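Local coordinates for protein inorganic polyphosphate/ATP-glucomannokinase (Arthrobacter sp., PDB 1WOQ) that transfers a phosphate from inorganic polyphosphate or ATP to glucose and probably mannose, as a kinase of the ROK family, at residues 139-147 against 154-162; 210-221 against 237-245. One frame throughout, in Å; residues are numbered along the deposited sequence.

Contact 1: 139-147 against 154-162; sequences GVKGTVLVI and GSAFIFDGK. With BGC (beta-D-glucopyranose), chain C.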
# COMPACT_ATOMS: atom_id res chain seq x y z
N GLY A 139 -13.68 -13.55 1.47
CA GLY A 139 -14.14 -14.91 1.73
C GLY A 139 -13.09 -15.87 2.23
O GLY A 139 -13.36 -17.06 2.40
N VAL A 140 -11.87 -15.38 2.45
CA VAL A 140 -10.80 -16.23 2.95
C VAL A 140 -10.57 -15.95 4.42
O VAL A 140 -10.23 -14.83 4.80
CB VAL A 140 -9.48 -15.99 2.19
CG1 VAL A 140 -8.42 -16.96 2.69
CG2 VAL A 140 -9.70 -16.16 0.69
N LYS A 141 -10.78 -16.96 5.26
CA LYS A 141 -10.57 -16.78 6.69
C LYS A 141 -9.14 -17.15 7.04
O LYS A 141 -8.38 -17.62 6.18
CB LYS A 141 -11.54 -17.66 7.49
CG LYS A 141 -11.51 -19.13 7.11
CD LYS A 141 -12.39 -19.98 8.03
CE LYS A 141 -13.86 -19.56 8.00
NZ LYS A 141 -14.10 -18.22 8.63
N GLY A 142 -8.76 -16.93 8.29
CA GLY A 142 -7.42 -17.25 8.71
C GLY A 142 -6.41 -16.22 8.26
O GLY A 142 -6.76 -15.09 7.91
N THR A 143 -5.14 -16.62 8.25
CA THR A 143 -4.06 -15.72 7.87
C THR A 143 -3.88 -15.55 6.37
O THR A 143 -3.67 -16.52 5.64
CB THR A 143 -2.74 -16.22 8.47
OG1 THR A 143 -2.87 -16.29 9.89
CG2 THR A 143 -1.59 -15.29 8.11
N VAL A 144 -3.97 -14.30 5.92
CA VAL A 144 -3.79 -13.95 4.52
C VAL A 144 -2.73 -12.85 4.48
O VAL A 144 -2.89 -11.81 5.11
CB VAL A 144 -5.11 -13.42 3.90
CG1 VAL A 144 -4.86 -12.90 2.49
CG2 VAL A 144 -6.15 -14.54 3.88
N LEU A 145 -1.65 -13.08 3.75
CA LEU A 145 -0.59 -12.08 3.69
C LEU A 145 -0.47 -11.46 2.32
O LEU A 145 -0.23 -12.15 1.33
CB LEU A 145 0.75 -12.71 4.10
CG LEU A 145 0.75 -13.38 5.49
CD1 LEU A 145 2.12 -14.01 5.75
CD2 LEU A 145 0.42 -12.35 6.56
N VAL A 146 -0.67 -10.15 2.26
CA VAL A 146 -0.57 -9.41 1.00
C VAL A 146 0.83 -8.81 0.96
O VAL A 146 1.17 -7.94 1.76
CB VAL A 146 -1.63 -8.29 0.94
CG1 VAL A 146 -1.62 -7.64 -0.44
CG2 VAL A 146 -3.01 -8.87 1.24
N ILE A 147 1.64 -9.30 0.03
CA ILE A 147 3.02 -8.83 -0.11
C ILE A 147 3.11 -7.96 -1.35
O ILE A 147 2.81 -8.42 -2.45
CB ILE A 147 3.99 -10.02 -0.26
CG1 ILE A 147 3.87 -10.96 0.94
CG2 ILE A 147 5.41 -9.52 -0.43
CD1 ILE A 147 4.23 -10.33 2.29
N GLY A 154 6.26 -4.33 0.78
CA GLY A 154 5.28 -4.04 1.79
C GLY A 154 4.54 -5.30 2.17
O GLY A 154 4.58 -6.30 1.44
N SER A 155 3.88 -5.27 3.32
CA SER A 155 3.13 -6.43 3.76
C SER A 155 1.93 -6.03 4.59
O SER A 155 2.04 -5.23 5.52
CB SER A 155 4.00 -7.38 4.59
OG SER A 155 4.43 -6.75 5.79
N ALA A 156 0.77 -6.60 4.25
CA ALA A 156 -0.45 -6.36 5.00
C ALA A 156 -0.78 -7.71 5.63
O ALA A 156 -0.91 -8.72 4.92
CB ALA A 156 -1.58 -5.94 4.06
N PHE A 157 -0.89 -7.73 6.95
CA PHE A 157 -1.20 -8.96 7.67
C PHE A 157 -2.70 -8.96 7.94
O PHE A 157 -3.21 -8.15 8.71
CB PHE A 157 -0.42 -9.00 8.99
CG PHE A 157 -0.32 -10.37 9.61
CD1 PHE A 157 0.92 -10.96 9.82
CD2 PHE A 157 -1.47 -11.06 9.99
CE1 PHE A 157 1.03 -12.22 10.41
CE2 PHE A 157 -1.38 -12.33 10.57
CZ PHE A 157 -0.13 -12.91 10.79
N ILE A 158 -3.41 -9.86 7.27
CA ILE A 158 -4.86 -9.97 7.42
C ILE A 158 -5.18 -11.28 8.15
O ILE A 158 -4.62 -12.32 7.83
CB ILE A 158 -5.57 -10.01 6.03
CG1 ILE A 158 -5.16 -8.80 5.19
CG2 ILE A 158 -7.08 -10.04 6.21
CD1 ILE A 158 -5.53 -7.46 5.80
N PHE A 159 -6.07 -11.22 9.13
CA PHE A 159 -6.48 -12.42 9.86
C PHE A 159 -8.00 -12.40 10.01
O PHE A 159 -8.57 -11.49 10.62
CB PHE A 159 -5.84 -12.49 11.24
CG PHE A 159 -6.12 -13.79 11.96
CD1 PHE A 159 -5.59 -14.98 11.49
CD2 PHE A 159 -6.97 -13.82 13.06
CE1 PHE A 159 -5.89 -16.20 12.09
CE2 PHE A 159 -7.29 -15.04 13.68
CZ PHE A 159 -6.74 -16.22 13.19
N ASP A 160 -8.65 -13.42 9.46
CA ASP A 160 -10.10 -13.52 9.50
C ASP A 160 -10.72 -12.26 8.90
O ASP A 160 -11.73 -11.74 9.40
CB ASP A 160 -10.60 -13.72 10.94
CG ASP A 160 -10.43 -15.15 11.43
OD1 ASP A 160 -10.15 -16.04 10.60
OD2 ASP A 160 -10.59 -15.38 12.65
N GLY A 161 -10.09 -11.76 7.84
CA GLY A 161 -10.59 -10.57 7.16
C GLY A 161 -10.32 -9.25 7.85
O GLY A 161 -10.73 -8.20 7.36
N LYS A 162 -9.63 -9.29 8.99
CA LYS A 162 -9.33 -8.07 9.73
C LYS A 162 -7.85 -7.72 9.61
O LYS A 162 -7.00 -8.60 9.57
CB LYS A 162 -9.67 -8.25 11.22
CG LYS A 162 -11.10 -8.67 11.50
CD LYS A 162 -11.40 -8.59 13.00
CE LYS A 162 -10.45 -9.45 13.83
NZ LYS A 162 -10.62 -9.22 15.29
C2 BGC C . 8.32 0.21 4.15
C3 BGC C . 6.86 -0.21 4.33
C4 BGC C . 6.10 -0.06 3.00
C5 BGC C . 6.84 -0.82 1.89
C6 BGC C . 6.22 -0.67 0.52
C1 BGC C . 8.94 -0.59 3.00
O1 BGC C . 10.25 -0.20 2.79
O2 BGC C . 9.04 -0.02 5.35
O3 BGC C . 6.24 0.58 5.33
O4 BGC C . 4.78 -0.58 3.13
O5 BGC C . 8.20 -0.35 1.80
O6 BGC C . 6.05 0.70 0.18
O HOH W 1 -8.48 -13.50 6.23
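Leu145 lays its CD2 methyl over one face of the Phe157 ring, 3.8 Å from CD2 to the ring centroid and 19° off the normal, a CH-pi contact between side chains that lie side by side on the same face of the hairpin. Phe157 gets there with CG anti to its backbone N (chi1 -162°), which swings the ring toward strand 143-147, where CE2 also meets Thr143 CG2 at 3.9 Å. Cut back to an alanine, Phe157 would probably leave the CD2 methyl of Leu145 without its aromatic partner and open a gap beside Thr143 CG2. Thr143 turns its hydroxyl to the edge of the Phe159 ring, OG1 to CD1 3.4 Å, near the ring plane. On the other face, Val144 meets Ile158 and Val146 meets Ala156 through their CB atoms; these two antiparallel hydrogen-bonded pairs hold the strands together, the bond from Val144 N to Ile158 O being nearly straight at 176°. Past the Thr143-Phe159 pair, a type I' turn from Phe159 to Lys162 leads the chain into strand 162-164. There Asp160 OD1 accepts from Gly142 N at 2.8 Å, nearly head-on to its C-O bond, and Asp160 N returns a bond to Gly142 O from above the carbonyl plane. A water accepts from Gly161 N, 2.9 Å away, and lies within hydrogen-bonding distance of Val140 O and Gly142 O. Remote from the hairpin's own connection, Asp160 and water tie the exposed end; apolar side chains pack both faces of the strands; Gly154, without a side chain, lets the backbone lie against the glucose, whose O4 a CB would crowd.

Contact 2: 210-221 against 237-245; sequences EFLFSPELFIVG and LRTPIVPAV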
# COMPACT_ATOMS: atom_id res chain seq x y z
N GLU A 210 6.34 -18.36 4.66
CA GLU A 210 5.40 -19.46 4.75
C GLU A 210 5.69 -20.26 6.02
O GLU A 210 4.77 -20.68 6.73
CB GLU A 210 5.55 -20.34 3.50
CG GLU A 210 4.86 -21.67 3.54
CD GLU A 210 4.91 -22.34 2.18
OE1 GLU A 210 4.08 -22.00 1.32
OE2 GLU A 210 5.79 -23.20 1.98
N PHE A 211 6.97 -20.45 6.31
CA PHE A 211 7.35 -21.18 7.52
C PHE A 211 7.02 -20.35 8.75
O PHE A 211 6.60 -20.88 9.78
CB PHE A 211 8.85 -21.51 7.50
CG PHE A 211 9.31 -22.30 8.69
CD1 PHE A 211 9.61 -21.67 9.90
CD2 PHE A 211 9.41 -23.69 8.62
CE1 PHE A 211 9.99 -22.41 11.02
CE2 PHE A 211 9.79 -24.44 9.74
CZ PHE A 211 10.08 -23.80 10.94
N LEU A 212 7.21 -19.04 8.65
CA LEU A 212 6.93 -18.15 9.77
C LEU A 212 5.45 -18.06 10.16
O LEU A 212 5.14 -17.96 11.34
CB LEU A 212 7.45 -16.73 9.47
CG LEU A 212 8.96 -16.52 9.36
CD1 LEU A 212 9.25 -15.06 9.00
CD2 LEU A 212 9.61 -16.87 10.70
N PHE A 213 4.55 -18.11 9.18
CA PHE A 213 3.13 -17.93 9.48
C PHE A 213 2.10 -18.92 8.94
O PHE A 213 0.92 -18.78 9.23
CB PHE A 213 2.71 -16.52 9.06
CG PHE A 213 3.33 -15.44 9.89
CD1 PHE A 213 2.93 -15.25 11.21
CD2 PHE A 213 4.33 -14.64 9.36
CE1 PHE A 213 3.54 -14.28 12.00
CE2 PHE A 213 4.94 -13.66 10.15
CZ PHE A 213 4.54 -13.48 11.47
N SER A 214 2.54 -19.90 8.14
CA SER A 214 1.60 -20.88 7.57
C SER A 214 0.32 -20.20 7.12
O SER A 214 -0.78 -20.54 7.57
CB SER A 214 1.27 -21.96 8.61
OG SER A 214 2.41 -22.74 8.91
N PRO A 215 0.44 -19.24 6.19
CA PRO A 215 -0.77 -18.56 5.73
C PRO A 215 -1.69 -19.40 4.87
O PRO A 215 -1.29 -20.42 4.29
CB PRO A 215 -0.21 -17.35 4.98
CG PRO A 215 1.05 -17.90 4.39
CD PRO A 215 1.64 -18.72 5.52
N GLU A 216 -2.95 -18.98 4.80
CA GLU A 216 -3.95 -19.66 4.00
C GLU A 216 -3.76 -19.23 2.54
O GLU A 216 -4.09 -19.97 1.61
CB GLU A 216 -5.35 -19.26 4.44
CG GLU A 216 -5.69 -19.58 5.89
CD GLU A 216 -5.58 -21.07 6.19
OE1 GLU A 216 -6.07 -21.87 5.36
OE2 GLU A 216 -5.03 -21.42 7.25
N LEU A 217 -3.21 -18.03 2.36
CA LEU A 217 -3.03 -17.48 1.02
C LEU A 217 -2.02 -16.33 0.99
O LEU A 217 -1.89 -15.58 1.95
CB LEU A 217 -4.37 -16.95 0.50
CG LEU A 217 -4.44 -16.24 -0.85
CD1 LEU A 217 -4.23 -17.26 -1.96
CD2 LEU A 217 -5.79 -15.54 -1.02
N PHE A 218 -1.32 -16.23 -0.13
CA PHE A 218 -0.36 -15.15 -0.37
C PHE A 218 -0.98 -14.37 -1.52
O PHE A 218 -1.43 -14.98 -2.50
CB PHE A 218 0.99 -15.69 -0.85
CG PHE A 218 1.96 -16.04 0.24
CD1 PHE A 218 2.59 -17.28 0.25
CD2 PHE A 218 2.30 -15.11 1.22
CE1 PHE A 218 3.55 -17.59 1.21
CE2 PHE A 218 3.26 -15.41 2.18
CZ PHE A 218 3.89 -16.66 2.18
N ILE A 219 -1.01 -13.05 -1.42
CA ILE A 219 -1.54 -12.22 -2.50
C ILE A 219 -0.39 -11.28 -2.84
O ILE A 219 0.10 -10.57 -1.97
CB ILE A 219 -2.76 -11.40 -2.06
CG1 ILE A 219 -3.91 -12.34 -1.69
CG2 ILE A 219 -3.18 -10.47 -3.19
CD1 ILE A 219 -5.11 -11.63 -1.07
N VAL A 220 0.04 -11.28 -4.10
CA VAL A 220 1.14 -10.43 -4.50
C VAL A 220 0.68 -9.14 -5.16
O VAL A 220 0.02 -9.16 -6.20
CB VAL A 220 2.09 -11.18 -5.46
CG1 VAL A 220 3.28 -10.29 -5.82
CG2 VAL A 220 2.58 -12.48 -4.81
N GLY A 221 1.04 -8.02 -4.53
CA GLY A 221 0.67 -6.72 -5.05
C GLY A 221 1.88 -5.95 -5.54
O GLY A 221 2.96 -6.51 -5.71
N LEU A 237 5.57 -23.62 -3.51
CA LEU A 237 5.16 -23.34 -2.15
C LEU A 237 3.99 -24.21 -1.71
O LEU A 237 3.27 -24.76 -2.54
CB LEU A 237 4.74 -21.87 -2.03
CG LEU A 237 5.76 -20.83 -2.50
CD1 LEU A 237 5.10 -19.46 -2.56
CD2 LEU A 237 6.95 -20.82 -1.55
N ARG A 238 3.82 -24.33 -0.40
CA ARG A 238 2.72 -25.11 0.14
C ARG A 238 1.49 -24.21 0.20
O ARG A 238 0.37 -24.67 0.34
CB ARG A 238 3.07 -25.61 1.55
CG ARG A 238 2.16 -26.71 2.07
CD ARG A 238 2.27 -27.96 1.20
NE ARG A 238 1.55 -29.10 1.76
CZ ARG A 238 1.84 -29.67 2.93
NH1 ARG A 238 1.13 -30.71 3.35
NH2 ARG A 238 2.84 -29.21 3.67
N THR A 239 1.73 -22.90 0.07
CA THR A 239 0.67 -21.90 0.14
C THR A 239 0.25 -21.40 -1.23
O THR A 239 1.10 -21.06 -2.06
CB THR A 239 1.13 -20.67 0.94
OG1 THR A 239 1.71 -21.09 2.18
CG2 THR A 239 -0.04 -19.73 1.21
N PRO A 240 -1.06 -21.35 -1.50
CA PRO A 240 -1.47 -20.85 -2.82
C PRO A 240 -1.04 -19.39 -2.90
O PRO A 240 -1.07 -18.67 -1.90
CB PRO A 240 -2.99 -21.04 -2.81
CG PRO A 240 -3.34 -20.97 -1.35
CD PRO A 240 -2.23 -21.75 -0.70
N ILE A 241 -0.63 -18.95 -4.08
CA ILE A 241 -0.19 -17.58 -4.25
C ILE A 241 -0.75 -17.01 -5.54
O ILE A 241 -0.62 -17.60 -6.61
CB ILE A 241 1.37 -17.51 -4.22
CG1 ILE A 241 1.84 -16.06 -4.36
CG2 ILE A 241 1.96 -18.40 -5.32
CD1 ILE A 241 3.30 -15.86 -3.98
N VAL A 242 -1.42 -15.87 -5.42
CA VAL A 242 -2.04 -15.23 -6.56
C VAL A 242 -1.78 -13.73 -6.59
O VAL A 242 -1.50 -13.11 -5.56
CB VAL A 242 -3.58 -15.45 -6.55
CG1 VAL A 242 -3.89 -16.93 -6.42
CG2 VAL A 242 -4.20 -14.67 -5.40
N PRO A 243 -1.87 -13.12 -7.78
CA PRO A 243 -1.64 -11.68 -7.86
C PRO A 243 -2.85 -10.94 -7.29
O PRO A 243 -3.96 -11.47 -7.25
CB PRO A 243 -1.46 -11.45 -9.35
CG PRO A 243 -2.36 -12.49 -9.96
CD PRO A 243 -2.04 -13.71 -9.12
N ALA A 244 -2.62 -9.71 -6.83
CA ALA A 244 -3.69 -8.89 -6.27
C ALA A 244 -4.69 -8.47 -7.34
O ALA A 244 -4.32 -8.30 -8.51
CB ALA A 244 -3.09 -7.65 -5.61
N VAL A 245 -5.95 -8.32 -6.94
CA VAL A 245 -7.02 -7.90 -7.85
C VAL A 245 -6.86 -6.41 -8.13
O VAL A 245 -6.96 -5.97 -9.28
CB VAL A 245 -8.40 -8.18 -7.22
CG1 VAL A 245 -9.50 -7.54 -8.06
CG2 VAL A 245 -8.62 -9.69 -7.11
O HOH W 2 0.82 -22.02 4.36
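The Phe218 ring is met obliquely by Thr239 CG2, 3.7 Å from Phe218 CD1, the two side chains crossing at about a right angle, while Pro215 CG of its own segment lies over one face, 3.8 Å above the plane and offset toward the rim, and Glu210 N sits at the edge, in plane. The Glu210 carboxylate grips the chain at Arg238 and Thr239. With CG anti to the backbone N (chi1 168°) and an extended chain, Glu210 slides past Thr239 in the opposite direction, and its OE1 accepts from Thr239 OG1 at 2.7 Å, on the anti side and 24° out of the carboxylate plane. The backbone N-H groups of Arg238 and Thr239 add weak bonds to OE1, a cluster of donors that would be expected to stabilise the carboxylate's negative charge. A water donates to Thr239 OG1 and to Pro215 O.

Further along, strands 217-221 and 241-243 run parallel, their axes at 27°, and the backbone bonds alternate in direction: Phe218 N to Pro240 O, Val242 N to Phe218 O, Val220 N to Val242 O at 2.8 Å, then Ala244 N to Val220 O. On the face carrying Phe218 and Val220, Ile241 wedges against both, with CG1 3.6 Å from Phe218 CB and CD1 against Val220 CG2. On the reverse face Ile219, paired with Val242, also sets CG2 3.7 Å from Ala244 CB.

Strand 241-243 is the outermost strand at this side of the sheet within the chain. Phe206 of helix 195-213 packs on the Phe218, Val220 and Ile241 face, its ring edge-to-face with Phe218; Glu131 of helix 123-134 touches Ile219 and Ala244 on the other, while strand 143-149 flanks 217-221 on its far side from 241-243.

From the N terminus, the chain first enters contact 1, where 139-147 and 154-162 close a tight hairpin with six residues between the segments. Contact 2 opens later and joins 210-221 to 237-245 across fifteen intervening residues without helix or strand, so the two closures follow in series, neither enclosing nor crossing the other. Their centres lie 9 Å apart in one mixed sheet, where strand 143-149 runs parallel beside strand 217-221. The probable bonds from Glu216 N to Thr143 O, 2.7 Å, and from Gly221 N to Ile147 O join them directly, and Phe213 meets Phe157 edge-to-face. Together they connect the glucose-side hairpin to the sheet's outer strand and helix 195-213.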